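Local atomic coordinates of ComZ (Thermus thermophilus, PDB entry 6QVI), a protein that probably acts as a DNA receptor at the tip of the pilus during natural transformation, being a competence-associated pilin with a beta-solenoid domain. Residues S132-Q137 and L508-G513; V160-N165 and L212-G217; D168-V173 and Y216-V221; L208-R213 and N232-V237; G236-R241 and G267-D272. All coordinates share one frame; numbering follows the deposited sequence.

Interaction 1 of 5, residues S132-Q137 and L508-G513; sequences SDYLEQ and LPSLRG
The pseudopilin-like domain and the beta-solenoid domain are joined by two linkers that meet here. S132-Q137 leaves strand 120-130 for the solenoid, and L508-G513 brings the chain back to strand 517-529. They run at 105° to each other and share a single bridge, Y134 with R512, so the linkers are tied together without building a sheet.

R512 traces the contact from root to tip. Its CB lies near the carbonyl O of S132, and its CG rests against the tyrosine ring, 3.5 Å from Y134 CE1. CD comes to 3.4 Å from S132 OG, a hydroxyl whose own hydrogen bond goes to E40. Beyond a bend at chi3, NE passes the same ring carbon, and the guanidinium lays one face under Y134 OH, which stands 3.5 Å above its centre. The aliphatic stem of R512 runs alongside the ring, pointing the same way, although ring and guanidinium planes are 58° apart.

G513, lacking a side chain, admits L135 CD2 to 3.7 Å from its CA. Two backbone bonds fasten the crossing: G513 N donates to D133 O at 2.7 Å from above the carbonyl plane, whereas L135 N reaches L511 O at 2.8 Å within the plane.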
# COMPACT_ATOMS: atom_id res chain seq x y z
N SER A 132 0.37 -2.33 -11.18
CA SER A 132 -0.54 -2.52 -10.06
C SER A 132 -0.75 -1.20 -9.35
O SER A 132 -1.89 -0.85 -8.98
CB SER A 132 -0.03 -3.58 -9.08
OG SER A 132 -0.26 -4.89 -9.57
N ASP A 133 0.33 -0.45 -9.16
CA ASP A 133 0.35 0.79 -8.38
C ASP A 133 -0.20 0.54 -6.97
O ASP A 133 -1.31 0.95 -6.60
CB ASP A 133 -0.39 1.91 -9.11
CG ASP A 133 -0.31 3.25 -8.37
OD1 ASP A 133 0.55 3.38 -7.46
OD2 ASP A 133 -1.10 4.17 -8.69
N TYR A 134 0.61 -0.16 -6.19
CA TYR A 134 0.27 -0.44 -4.80
C TYR A 134 0.01 0.89 -4.09
O TYR A 134 0.92 1.70 -3.93
CB TYR A 134 1.42 -1.21 -4.14
CG TYR A 134 1.47 -2.70 -4.49
CD1 TYR A 134 0.43 -3.56 -4.12
CD2 TYR A 134 2.51 -3.23 -5.26
CE1 TYR A 134 0.46 -4.91 -4.43
CE2 TYR A 134 2.54 -4.59 -5.60
CZ TYR A 134 1.51 -5.43 -5.18
OH TYR A 134 1.50 -6.78 -5.49
N LEU A 135 -1.22 1.07 -3.63
CA LEU A 135 -1.62 2.34 -3.03
C LEU A 135 -0.83 2.61 -1.76
O LEU A 135 -0.55 1.71 -0.96
CB LEU A 135 -3.11 2.33 -2.72
CG LEU A 135 -3.95 2.22 -4.00
CD1 LEU A 135 -5.40 2.53 -3.73
CD2 LEU A 135 -3.37 3.19 -5.06
N GLU A 136 -0.44 3.88 -1.62
CA GLU A 136 0.39 4.30 -0.50
C GLU A 136 -0.23 5.54 0.13
O GLU A 136 -0.09 6.65 -0.41
CB GLU A 136 1.83 4.55 -0.91
CG GLU A 136 2.54 3.28 -1.31
CD GLU A 136 4.03 3.46 -1.45
OE1 GLU A 136 4.49 4.62 -1.35
OE2 GLU A 136 4.73 2.44 -1.66
N GLN A 137 -0.93 5.34 1.25
CA GLN A 137 -1.60 6.46 1.90
C GLN A 137 -1.56 6.24 3.41
O GLN A 137 -1.49 5.11 3.90
CB GLN A 137 -3.04 6.60 1.36
CG GLN A 137 -3.89 5.36 1.66
CD GLN A 137 -3.70 4.23 0.66
OE1 GLN A 137 -3.82 4.43 -0.53
NE2 GLN A 137 -3.35 3.05 1.16
N LEU A 508 -2.44 -8.73 6.12
CA LEU A 508 -3.01 -7.41 5.94
C LEU A 508 -3.39 -7.22 4.46
O LEU A 508 -2.95 -7.97 3.60
CB LEU A 508 -1.99 -6.36 6.35
CG LEU A 508 -1.95 -5.85 7.78
CD1 LEU A 508 -2.98 -4.74 8.00
CD2 LEU A 508 -2.20 -7.00 8.73
N PRO A 509 -4.26 -6.27 4.14
CA PRO A 509 -4.59 -6.02 2.73
C PRO A 509 -3.42 -5.36 1.99
O PRO A 509 -2.70 -4.54 2.56
CB PRO A 509 -5.80 -5.08 2.80
CG PRO A 509 -6.32 -5.23 4.19
CD PRO A 509 -5.13 -5.50 5.04
N SER A 510 -3.22 -5.73 0.72
CA SER A 510 -2.28 -4.99 -0.14
C SER A 510 -3.09 -4.38 -1.30
O SER A 510 -3.23 -4.98 -2.36
CB SER A 510 -1.11 -5.89 -0.62
OG SER A 510 -1.40 -6.54 -1.85
N LEU A 511 -3.56 -3.15 -1.09
CA LEU A 511 -4.47 -2.47 -1.99
C LEU A 511 -3.74 -1.96 -3.23
O LEU A 511 -2.76 -1.21 -3.12
CB LEU A 511 -5.11 -1.29 -1.26
CG LEU A 511 -5.77 -1.62 0.09
CD1 LEU A 511 -6.37 -0.41 0.82
CD2 LEU A 511 -6.89 -2.65 -0.18
N ARG A 512 -4.30 -2.27 -4.41
CA ARG A 512 -3.69 -1.94 -5.70
C ARG A 512 -4.54 -0.91 -6.44
O ARG A 512 -5.78 -1.01 -6.46
CB ARG A 512 -3.56 -3.18 -6.60
CG ARG A 512 -2.51 -4.21 -6.19
CD ARG A 512 -2.55 -5.48 -7.07
NE ARG A 512 -2.24 -6.69 -6.29
CZ ARG A 512 -1.72 -7.82 -6.78
NH1 ARG A 512 -1.44 -7.93 -8.08
NH2 ARG A 512 -1.47 -8.84 -5.95
N GLY A 513 -3.85 0.04 -7.08
CA GLY A 513 -4.55 1.04 -7.89
C GLY A 513 -5.21 0.47 -9.13
O GLY A 513 -6.35 0.82 -9.46

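Interaction 2 of 5, residues V160-N165 and L212-G217; sequences VYVVGN and LRVQYG
Main-chain hydrogen bonds carry this contact between two strands that run almost exactly parallel, their axes 5° apart. V162 is held twice by 212-217, through its N and its O: the N donates to R213 O at 2.8 Å, and the O accepts from Q215 N at 3.1 Å, each donor lying nearly along the C=O axis. Y216 N continues the pattern, reaching V163 O at 2.8 Å, whereas the bond from R213 N to V160 O is weak. G164 takes a positive phi, 91°, with an extended psi, a conformation that calls for glycine. CA-H...O contacts fill in between, among them V214 CA to V162 O at 3.2 Å.

Apolar packing occupies one face. V160 CG2 meets L212 CD1 at 3.4 Å, and V162 CB meets V214 CG2 at 4.0 Å; the compact branched side chains suit an interior shared with V173 and I219.

On the other face, Y161 crosses R213 obliquely, ring CD2 against arginine CB at 4.0 Å. The Y161 ring also stacks on F140, while the R213 guanidinium forms its salt bridge with D269.

Parallel, in-register strands with an aliphatic inner face, V162 level with V214, are what successive coils of a parallel beta-solenoid show.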
# COMPACT_ATOMS: atom_id res chain seq x y z
N VAL A 160 -4.39 10.27 1.61
CA VAL A 160 -5.65 9.88 2.19
C VAL A 160 -6.55 9.50 1.03
O VAL A 160 -6.82 10.30 0.19
CB VAL A 160 -6.33 10.90 3.11
CG1 VAL A 160 -5.43 12.00 3.56
CG2 VAL A 160 -7.58 11.44 2.51
N TYR A 161 -7.00 8.26 0.99
CA TYR A 161 -7.87 7.75 -0.05
C TYR A 161 -9.20 7.52 0.58
O TYR A 161 -9.28 6.97 1.63
CB TYR A 161 -7.30 6.42 -0.54
CG TYR A 161 -8.00 5.73 -1.69
CD1 TYR A 161 -9.28 5.30 -1.59
CD2 TYR A 161 -7.34 5.46 -2.86
CE1 TYR A 161 -9.90 4.66 -2.62
CE2 TYR A 161 -7.95 4.81 -3.89
CZ TYR A 161 -9.23 4.42 -3.76
OH TYR A 161 -9.85 3.77 -4.77
N VAL A 162 -10.26 7.97 -0.04
CA VAL A 162 -11.56 7.75 0.51
C VAL A 162 -12.38 7.13 -0.58
O VAL A 162 -12.30 7.57 -1.69
CB VAL A 162 -12.19 9.07 0.88
CG1 VAL A 162 -13.59 8.86 1.38
CG2 VAL A 162 -11.37 9.75 1.93
N VAL A 163 -13.17 6.11 -0.30
CA VAL A 163 -13.96 5.55 -1.37
C VAL A 163 -15.29 6.24 -1.58
O VAL A 163 -15.63 6.53 -2.69
CB VAL A 163 -14.01 4.00 -1.39
CG1 VAL A 163 -13.05 3.39 -0.44
CG2 VAL A 163 -15.38 3.44 -1.24
N GLY A 164 -16.03 6.54 -0.53
CA GLY A 164 -17.29 7.22 -0.70
C GLY A 164 -18.47 6.31 -0.85
O GLY A 164 -18.35 5.13 -0.71
N ASN A 165 -19.63 6.87 -1.14
CA ASN A 165 -20.84 6.10 -1.31
C ASN A 165 -21.28 6.16 -2.74
O ASN A 165 -21.88 7.11 -3.17
CB ASN A 165 -21.92 6.65 -0.41
CG ASN A 165 -23.27 6.03 -0.65
OD1 ASN A 165 -23.43 5.14 -1.47
ND2 ASN A 165 -24.25 6.48 0.09
N LEU A 212 -4.50 12.91 -2.65
CA LEU A 212 -5.87 12.85 -2.16
C LEU A 212 -6.75 12.25 -3.24
O LEU A 212 -6.99 12.89 -4.26
CB LEU A 212 -6.36 14.24 -1.77
CG LEU A 212 -7.76 14.43 -1.20
CD1 LEU A 212 -8.10 13.30 -0.33
CD2 LEU A 212 -7.89 15.75 -0.45
N ARG A 213 -7.27 11.06 -3.01
CA ARG A 213 -8.15 10.41 -3.96
C ARG A 213 -9.49 10.13 -3.30
O ARG A 213 -9.54 9.58 -2.19
CB ARG A 213 -7.55 9.10 -4.50
CG ARG A 213 -6.27 9.27 -5.32
CD ARG A 213 -5.90 8.00 -6.11
NE ARG A 213 -4.50 7.65 -5.91
CZ ARG A 213 -3.60 7.56 -6.88
NH1 ARG A 213 -3.95 7.81 -8.13
NH2 ARG A 213 -2.34 7.22 -6.60
N VAL A 214 -10.54 10.43 -4.01
CA VAL A 214 -11.85 10.17 -3.53
C VAL A 214 -12.59 9.60 -4.68
O VAL A 214 -12.91 10.29 -5.58
CB VAL A 214 -12.54 11.44 -3.12
CG1 VAL A 214 -14.01 11.18 -2.97
CG2 VAL A 214 -11.96 11.95 -1.84
N GLN A 215 -12.86 8.32 -4.63
CA GLN A 215 -13.54 7.69 -5.72
C GLN A 215 -14.97 8.10 -5.92
O GLN A 215 -15.38 8.24 -7.04
CB GLN A 215 -13.47 6.20 -5.60
CG GLN A 215 -14.49 5.54 -6.47
CD GLN A 215 -14.38 4.05 -6.46
OE1 GLN A 215 -13.79 3.47 -5.58
NE2 GLN A 215 -14.95 3.41 -7.45
N TYR A 216 -15.74 8.25 -4.87
CA TYR A 216 -17.12 8.66 -5.06
C TYR A 216 -17.45 9.83 -4.20
O TYR A 216 -17.41 9.72 -3.01
CB TYR A 216 -18.09 7.55 -4.69
CG TYR A 216 -18.09 6.36 -5.61
CD1 TYR A 216 -18.45 6.48 -6.92
CD2 TYR A 216 -17.76 5.13 -5.14
CE1 TYR A 216 -18.45 5.39 -7.74
CE2 TYR A 216 -17.76 4.04 -5.96
CZ TYR A 216 -18.10 4.18 -7.26
OH TYR A 216 -18.10 3.09 -8.06
N GLY A 217 -17.78 10.95 -4.79
CA GLY A 217 -18.15 12.13 -4.04
C GLY A 217 -17.35 13.38 -4.31
O GLY A 217 -16.42 13.35 -5.06

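Interaction 3 of 5, residues D168-V173 and Y216-V221; sequences DPDQYV and YGKISV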
# COMPACT_ATOMS: atom_id res chain seq x y z
N ASP A 168 -24.35 7.87 -4.06
CA ASP A 168 -24.49 9.30 -3.78
C ASP A 168 -23.22 10.06 -4.14
O ASP A 168 -22.49 10.51 -3.25
CB ASP A 168 -24.88 9.56 -2.32
CG ASP A 168 -25.67 10.87 -2.16
OD1 ASP A 168 -26.52 10.98 -1.24
OD2 ASP A 168 -25.46 11.79 -2.98
N PRO A 169 -22.90 10.20 -5.43
CA PRO A 169 -21.63 10.83 -5.80
C PRO A 169 -21.70 12.33 -5.71
O PRO A 169 -20.85 13.02 -6.28
CB PRO A 169 -21.46 10.42 -7.27
CG PRO A 169 -22.88 10.36 -7.76
CD PRO A 169 -23.72 9.86 -6.62
N ASP A 170 -22.66 12.85 -4.97
CA ASP A 170 -22.74 14.29 -4.77
C ASP A 170 -22.57 14.65 -3.32
O ASP A 170 -22.93 15.75 -2.93
CB ASP A 170 -24.08 14.84 -5.25
CG ASP A 170 -24.23 14.80 -6.74
OD1 ASP A 170 -23.20 15.04 -7.39
OD2 ASP A 170 -25.34 14.51 -7.24
N GLN A 171 -21.97 13.77 -2.52
CA GLN A 171 -21.83 14.07 -1.11
C GLN A 171 -20.42 14.51 -0.78
O GLN A 171 -19.48 13.74 -0.94
CB GLN A 171 -22.22 12.92 -0.20
CG GLN A 171 -23.69 12.56 -0.16
CD GLN A 171 -24.58 13.74 0.25
OE1 GLN A 171 -24.47 14.80 -0.34
NE2 GLN A 171 -25.34 13.61 1.40
N TYR A 172 -20.30 15.74 -0.30
CA TYR A 172 -19.06 16.18 0.32
C TYR A 172 -18.62 15.12 1.31
O TYR A 172 -19.27 14.85 2.33
CB TYR A 172 -19.22 17.55 0.95
CG TYR A 172 -19.54 18.58 -0.10
CD1 TYR A 172 -20.86 18.88 -0.44
CD2 TYR A 172 -18.53 19.21 -0.82
CE1 TYR A 172 -21.16 19.81 -1.43
CE2 TYR A 172 -18.82 20.14 -1.82
CZ TYR A 172 -20.13 20.43 -2.12
OH TYR A 172 -20.41 21.35 -3.10
N VAL A 173 -17.53 14.46 0.98
CA VAL A 173 -17.00 13.37 1.79
C VAL A 173 -15.87 13.86 2.67
O VAL A 173 -15.40 13.12 3.54
CB VAL A 173 -16.60 12.28 0.76
CG1 VAL A 173 -15.52 11.39 1.26
CG2 VAL A 173 -17.83 11.46 0.31
N TYR A 216 -15.74 8.25 -4.87
CA TYR A 216 -17.12 8.66 -5.06
C TYR A 216 -17.45 9.83 -4.20
O TYR A 216 -17.41 9.72 -3.01
CB TYR A 216 -18.09 7.55 -4.69
CG TYR A 216 -18.09 6.36 -5.61
CD1 TYR A 216 -18.45 6.48 -6.92
CD2 TYR A 216 -17.76 5.13 -5.14
CE1 TYR A 216 -18.45 5.39 -7.74
CE2 TYR A 216 -17.76 4.04 -5.96
CZ TYR A 216 -18.10 4.18 -7.26
OH TYR A 216 -18.10 3.09 -8.06
N GLY A 217 -17.78 10.95 -4.79
CA GLY A 217 -18.15 12.13 -4.04
C GLY A 217 -17.35 13.38 -4.31
O GLY A 217 -16.42 13.35 -5.06
N LYS A 218 -17.76 14.48 -3.70
CA LYS A 218 -17.11 15.77 -3.76
C LYS A 218 -16.35 16.04 -2.46
O LYS A 218 -16.40 15.25 -1.52
CB LYS A 218 -18.13 16.87 -4.06
CG LYS A 218 -19.01 16.58 -5.25
CD LYS A 218 -20.28 17.39 -5.18
CE LYS A 218 -20.01 18.76 -5.70
NZ LYS A 218 -19.90 18.69 -7.19
N ILE A 219 -15.59 17.14 -2.43
CA ILE A 219 -14.88 17.60 -1.25
C ILE A 219 -14.89 19.11 -1.25
O ILE A 219 -14.90 19.76 -2.31
CB ILE A 219 -13.42 17.11 -1.16
CG1 ILE A 219 -12.54 17.79 -2.22
CG2 ILE A 219 -13.32 15.60 -1.26
CD1 ILE A 219 -11.11 17.89 -1.82
N SER A 220 -14.91 19.69 -0.05
CA SER A 220 -14.87 21.13 0.15
C SER A 220 -13.64 21.46 0.97
O SER A 220 -13.27 20.71 1.87
CB SER A 220 -16.14 21.65 0.85
OG SER A 220 -16.32 23.05 0.66
N VAL A 221 -13.00 22.57 0.66
CA VAL A 221 -11.77 22.95 1.34
C VAL A 221 -11.87 24.43 1.71
O VAL A 221 -11.92 25.30 0.82
CB VAL A 221 -10.53 22.66 0.49
CG1 VAL A 221 -9.36 23.48 0.96
CG2 VAL A 221 -10.21 21.18 0.55
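The close-packed half of this contact lies around G217 and V173, the residue at which 168-173 turns a corner. V173 N donates a nearly straight hydrogen bond to K218 O at 2.9 Å, 172° at the proton, although the donor stands above the carbonyl plane. V173 CG2, anti to its carbonyl carbon, points back to Y216 O at 3.8 Å, so the buried valine packs against the backbone of Y216 and G217. Beside it G217 brings its CA to 3.6 Å from P169 O. Its backbone angles, with phi at 123°, suit glycine, and a side chain there would run into V173 CG2.

Toward solvent the pairing slackens. The bond from K218 N to Q171 O is weak, and long side chains take over from the backbone. Y172 and K218 lie side by side, pointing the same way: lysine CB sits 3.9 Å above one face of the ring, toward its rim, and K218 CE reaches Y172 OH at 3.7 Å. The lysine methylenes thus give the tyrosine an apolar flank while bends at chi3 and chi4 turn NZ to its salt bridge with D245. The ring's edge meets the backbone of S220, with S220 CB 3.8 Å from Y172 CD2. D170, at the exposed margin, pairs with R241.

A corner with apolar residues inside and charged ones outside, leading into parallel strands 172-176 and 218-221, is characteristic of the coils of a beta-solenoid.

Interaction 4 of 5, residues L208-R213 and N232-V237; sequences LCASLR and NKVKGV
Two pairs of apolar side chains, both turned into the interior, set the pattern of this contact, and two main-chain hydrogen bonds accompany them. In the first pair V234 reaches toward A210. With chi1 at 77°, its CG1 takes the crowded position between N and the carbonyl carbon, and CG2, anti to the backbone N, is thrown across to A210 CB at 3.7 Å. The same methyl lies against the A210 carbonyl; the short alanine side chain lets V234 come this near the backbone. In the second pair L212 and V237 point to the same face, L212 CB against V237 CG1 at 4.3 Å, a looser meeting, between residues paired in a parallel bridge that joins neighbouring coils of the beta-solenoid.

Between the pairs S211 CB lies 3.6 Å from G236 O. K235 lies differently: it forms the centre of an inverse gamma turn, and its CB passes A210 O at 3.6 Å before the chain bends at chi3. The turn presents K235 N to A210 O at 3.0 Å, with the donor above the carbonyl plane. Past the turn, G236 O accepts from L212 N at 3.2 Å, in the carbonyl plane and at 168° at the proton. Glycine fits here because phi is 115°, a value a side chain would not easily tolerate.

Within 208-213, C209 is joined by a disulfide to C51. L182 of strand 180-187 packs on A210, I227 of strand 226-227 touches both L212 and V234, and strand 212-214 lies between strands 160-162 and 237-239.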
# COMPACT_ATOMS: atom_id res chain seq x y z
N LEU A 208 6.68 11.45 0.39
CA LEU A 208 5.86 10.38 0.95
C LEU A 208 4.98 9.74 -0.10
O LEU A 208 4.38 8.69 0.17
CB LEU A 208 5.01 10.93 2.07
CG LEU A 208 5.67 11.20 3.41
CD1 LEU A 208 4.66 11.79 4.36
CD2 LEU A 208 6.22 9.90 3.97
N CYS A 209 4.97 10.32 -1.30
CA CYS A 209 4.10 9.95 -2.42
C CYS A 209 2.64 10.18 -2.07
O CYS A 209 1.76 9.39 -2.42
CB CYS A 209 4.35 8.50 -2.87
SG CYS A 209 6.13 8.15 -3.06
N ALA A 210 2.37 11.30 -1.40
CA ALA A 210 1.02 11.59 -0.93
C ALA A 210 0.11 12.03 -2.06
O ALA A 210 0.54 12.61 -3.05
CB ALA A 210 1.04 12.69 0.12
N SER A 211 -1.19 11.80 -1.87
CA SER A 211 -2.19 12.24 -2.83
C SER A 211 -3.53 12.18 -2.12
O SER A 211 -3.68 11.47 -1.12
CB SER A 211 -2.22 11.40 -4.12
OG SER A 211 -2.07 10.02 -3.84
N LEU A 212 -4.50 12.91 -2.65
CA LEU A 212 -5.87 12.85 -2.16
C LEU A 212 -6.75 12.25 -3.24
O LEU A 212 -6.99 12.89 -4.26
CB LEU A 212 -6.36 14.24 -1.77
CG LEU A 212 -7.76 14.43 -1.20
CD1 LEU A 212 -8.10 13.30 -0.33
CD2 LEU A 212 -7.89 15.75 -0.45
N ARG A 213 -7.27 11.06 -3.01
CA ARG A 213 -8.15 10.41 -3.96
C ARG A 213 -9.49 10.13 -3.30
O ARG A 213 -9.54 9.58 -2.19
CB ARG A 213 -7.55 9.10 -4.50
CG ARG A 213 -6.27 9.27 -5.32
CD ARG A 213 -5.90 8.00 -6.11
NE ARG A 213 -4.50 7.65 -5.91
CZ ARG A 213 -3.60 7.56 -6.88
NH1 ARG A 213 -3.95 7.81 -8.13
NH2 ARG A 213 -2.34 7.22 -6.60
N ASN A 232 6.90 21.58 -0.41
CA ASN A 232 6.72 20.16 -0.72
C ASN A 232 5.23 19.86 -0.72
O ASN A 232 4.60 19.80 0.34
CB ASN A 232 7.48 19.32 0.30
CG ASN A 232 7.48 17.86 -0.05
OD1 ASN A 232 6.88 17.46 -1.05
ND2 ASN A 232 8.23 17.07 0.71
N LYS A 233 4.65 19.64 -1.90
CA LYS A 233 3.21 19.52 -1.96
C LYS A 233 2.76 18.24 -2.67
O LYS A 233 3.51 17.57 -3.39
CB LYS A 233 2.55 20.70 -2.65
CG LYS A 233 2.59 20.69 -4.16
CD LYS A 233 2.26 22.10 -4.65
CE LYS A 233 2.21 22.27 -6.15
NZ LYS A 233 3.44 21.85 -6.88
N VAL A 234 1.47 17.97 -2.51
CA VAL A 234 0.93 16.67 -2.79
C VAL A 234 0.94 16.41 -4.28
O VAL A 234 0.82 17.32 -5.11
CB VAL A 234 -0.47 16.58 -2.16
CG1 VAL A 234 -1.53 17.34 -2.99
CG2 VAL A 234 -0.85 15.18 -1.95
N LYS A 235 1.12 15.14 -4.61
CA LYS A 235 1.27 14.72 -6.00
C LYS A 235 -0.08 14.39 -6.62
O LYS A 235 -0.29 13.32 -7.17
CB LYS A 235 2.20 13.49 -6.07
CG LYS A 235 3.67 13.78 -5.91
CD LYS A 235 4.52 12.62 -6.43
CE LYS A 235 3.65 11.69 -7.20
NZ LYS A 235 4.58 10.81 -7.98
N GLY A 236 -1.00 15.35 -6.59
CA GLY A 236 -2.29 15.11 -7.20
C GLY A 236 -3.49 15.09 -6.25
O GLY A 236 -3.40 14.65 -5.11
N VAL A 237 -4.61 15.57 -6.76
CA VAL A 237 -5.88 15.61 -6.03
C VAL A 237 -6.92 15.11 -7.03
O VAL A 237 -7.37 15.86 -7.90
CB VAL A 237 -6.22 17.00 -5.50
CG1 VAL A 237 -7.59 16.99 -4.84
CG2 VAL A 237 -5.13 17.51 -4.56

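Interaction 5 of 5, residues G236-R241 and G267-D272; sequences GVFVGR and GFDLSD
One hydrogen bond joins the two backbones. F268 N donates to G240 O at 2.8 Å, in the carbonyl plane and on a lone pair, 171° at the proton. A CA-H...O contact backs it, G267 CA lying 3.3 Å from V239 O. Glycines make this approach possible: G240 adopts a positive phi, and a side chain on G267 would collide with G240 O.

Stacking between flat groups dominates the side chains. The D269 carboxylate lies over one face of the F238 ring with the planes 21° apart, its OD2 3.2 Å above the ring and offset toward the rim. D269 CB adds a CH-pi contact, 4.0 Å from the ring centroid. The opposite face of the ring rests on the backbone of G236, so the phenyl is sandwiched, while G267 O lies at its edge. A carboxylate over a phenyl face is expected to be unfavourable by itself, but D269 OD2 forms a salt bridge with R213 NH1, and this positive partner probably offsets the charge.

F268 and R241 contribute less. F268, its CG anti to the backbone N, meets carbonyl oxygens, CB 3.7 Å from G240 O and the ring edge near F238 O, while its ring leads away toward Q215 and P273. R241 also leads away, pairing with D170.

Strand 237-239 runs parallel to strand 265-266, which G267 follows directly. The contact therefore lies where the stacked parallel strands at this side of the beta-solenoid run out into the loop that starts at G267.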
# COMPACT_ATOMS: atom_id res chain seq x y z
N GLY A 236 -1.00 15.35 -6.59
CA GLY A 236 -2.29 15.11 -7.20
C GLY A 236 -3.49 15.09 -6.25
O GLY A 236 -3.40 14.65 -5.11
N VAL A 237 -4.61 15.57 -6.76
CA VAL A 237 -5.88 15.61 -6.03
C VAL A 237 -6.92 15.11 -7.03
O VAL A 237 -7.37 15.86 -7.90
CB VAL A 237 -6.22 17.00 -5.50
CG1 VAL A 237 -7.59 16.99 -4.84
CG2 VAL A 237 -5.13 17.51 -4.56
N PHE A 238 -7.22 13.83 -6.98
CA PHE A 238 -8.14 13.16 -7.90
C PHE A 238 -9.47 12.82 -7.21
O PHE A 238 -9.58 11.79 -6.53
CB PHE A 238 -7.44 11.94 -8.45
CG PHE A 238 -6.06 12.23 -8.91
CD1 PHE A 238 -4.96 11.71 -8.23
CD2 PHE A 238 -5.85 13.09 -10.00
CE1 PHE A 238 -3.68 12.00 -8.67
CE2 PHE A 238 -4.57 13.39 -10.45
CZ PHE A 238 -3.48 12.85 -9.79
N VAL A 239 -10.50 13.63 -7.47
CA VAL A 239 -11.75 13.51 -6.72
C VAL A 239 -12.94 13.36 -7.66
O VAL A 239 -13.18 14.25 -8.48
CB VAL A 239 -11.97 14.72 -5.79
CG1 VAL A 239 -13.40 14.72 -5.21
CG2 VAL A 239 -10.94 14.72 -4.68
N GLY A 240 -13.72 12.30 -7.47
CA GLY A 240 -15.03 12.15 -8.10
C GLY A 240 -15.01 12.21 -9.63
O GLY A 240 -14.12 11.69 -10.30
N ARG A 241 -16.02 12.88 -10.18
CA ARG A 241 -16.30 12.92 -11.60
C ARG A 241 -15.44 13.90 -12.38
O ARG A 241 -15.64 14.03 -13.59
CB ARG A 241 -17.78 13.25 -11.82
CG ARG A 241 -18.64 12.01 -11.59
CD ARG A 241 -20.10 12.30 -11.40
NE ARG A 241 -20.27 13.10 -10.20
CZ ARG A 241 -21.44 13.54 -9.75
NH1 ARG A 241 -22.58 13.24 -10.37
NH2 ARG A 241 -21.44 14.29 -8.66
N GLY A 267 -10.48 14.42 -11.73
CA GLY A 267 -11.38 13.45 -11.14
C GLY A 267 -10.61 12.26 -10.64
O GLY A 267 -9.38 12.23 -10.65
N PHE A 268 -11.35 11.28 -10.14
CA PHE A 268 -10.74 10.06 -9.64
C PHE A 268 -9.97 9.41 -10.79
O PHE A 268 -10.53 9.21 -11.88
CB PHE A 268 -11.81 9.12 -9.10
CG PHE A 268 -11.30 7.83 -8.53
CD1 PHE A 268 -10.64 7.78 -7.29
CD2 PHE A 268 -11.50 6.66 -9.22
CE1 PHE A 268 -10.23 6.54 -6.77
CE2 PHE A 268 -11.06 5.44 -8.72
CZ PHE A 268 -10.42 5.38 -7.50
N ASP A 269 -8.68 9.18 -10.57
CA ASP A 269 -7.73 8.79 -11.61
C ASP A 269 -7.38 7.31 -11.60
O ASP A 269 -6.22 6.95 -11.80
CB ASP A 269 -6.47 9.61 -11.45
CG ASP A 269 -5.72 9.23 -10.21
OD1 ASP A 269 -6.36 8.95 -9.17
OD2 ASP A 269 -4.48 9.23 -10.28
N LEU A 270 -8.34 6.41 -11.38
CA LEU A 270 -7.98 5.00 -11.34
C LEU A 270 -9.03 4.15 -12.02
O LEU A 270 -10.24 4.33 -11.82
CB LEU A 270 -7.82 4.50 -9.90
CG LEU A 270 -6.68 4.95 -8.99
CD1 LEU A 270 -6.82 4.32 -7.55
CD2 LEU A 270 -5.34 4.67 -9.59
N SER A 271 -8.56 3.24 -12.84
CA SER A 271 -9.36 2.14 -13.36
C SER A 271 -9.08 0.94 -12.47
O SER A 271 -8.00 0.83 -11.87
CB SER A 271 -9.01 1.85 -14.82
OG SER A 271 -7.63 2.08 -15.07
N ASP A 272 -10.08 0.08 -12.32
CA ASP A 272 -10.01 -1.06 -11.43
C ASP A 272 -9.56 -0.62 -10.03
O ASP A 272 -8.54 -1.10 -9.52
CB ASP A 272 -9.08 -2.13 -11.99
CG ASP A 272 -9.37 -2.46 -13.44
OD1 ASP A 272 -8.64 -3.28 -14.03
OD2 ASP A 272 -10.33 -1.88 -14.00

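From the N terminus the chain leaves the pseudopilin-like domain through S132-Q137, and interaction 1 closes only when L508-G513 returns it, enclosing all the others. Within that span, interactions 2 and 3 open one after the other at V160 and D168 and end on overlapping residues, Y216 and G217, so successive strands of one solenoid coil meet those of the next. Interaction 4 starts at L208, before interaction 3 has closed, and the two cross. Interaction 5 begins where interaction 4 ends, at G236 and V237. Strands 160-162, 212-214 and 237-239 are thereby linked in order, and R213, shared by interactions 2 and 4, also ties both to interaction 5.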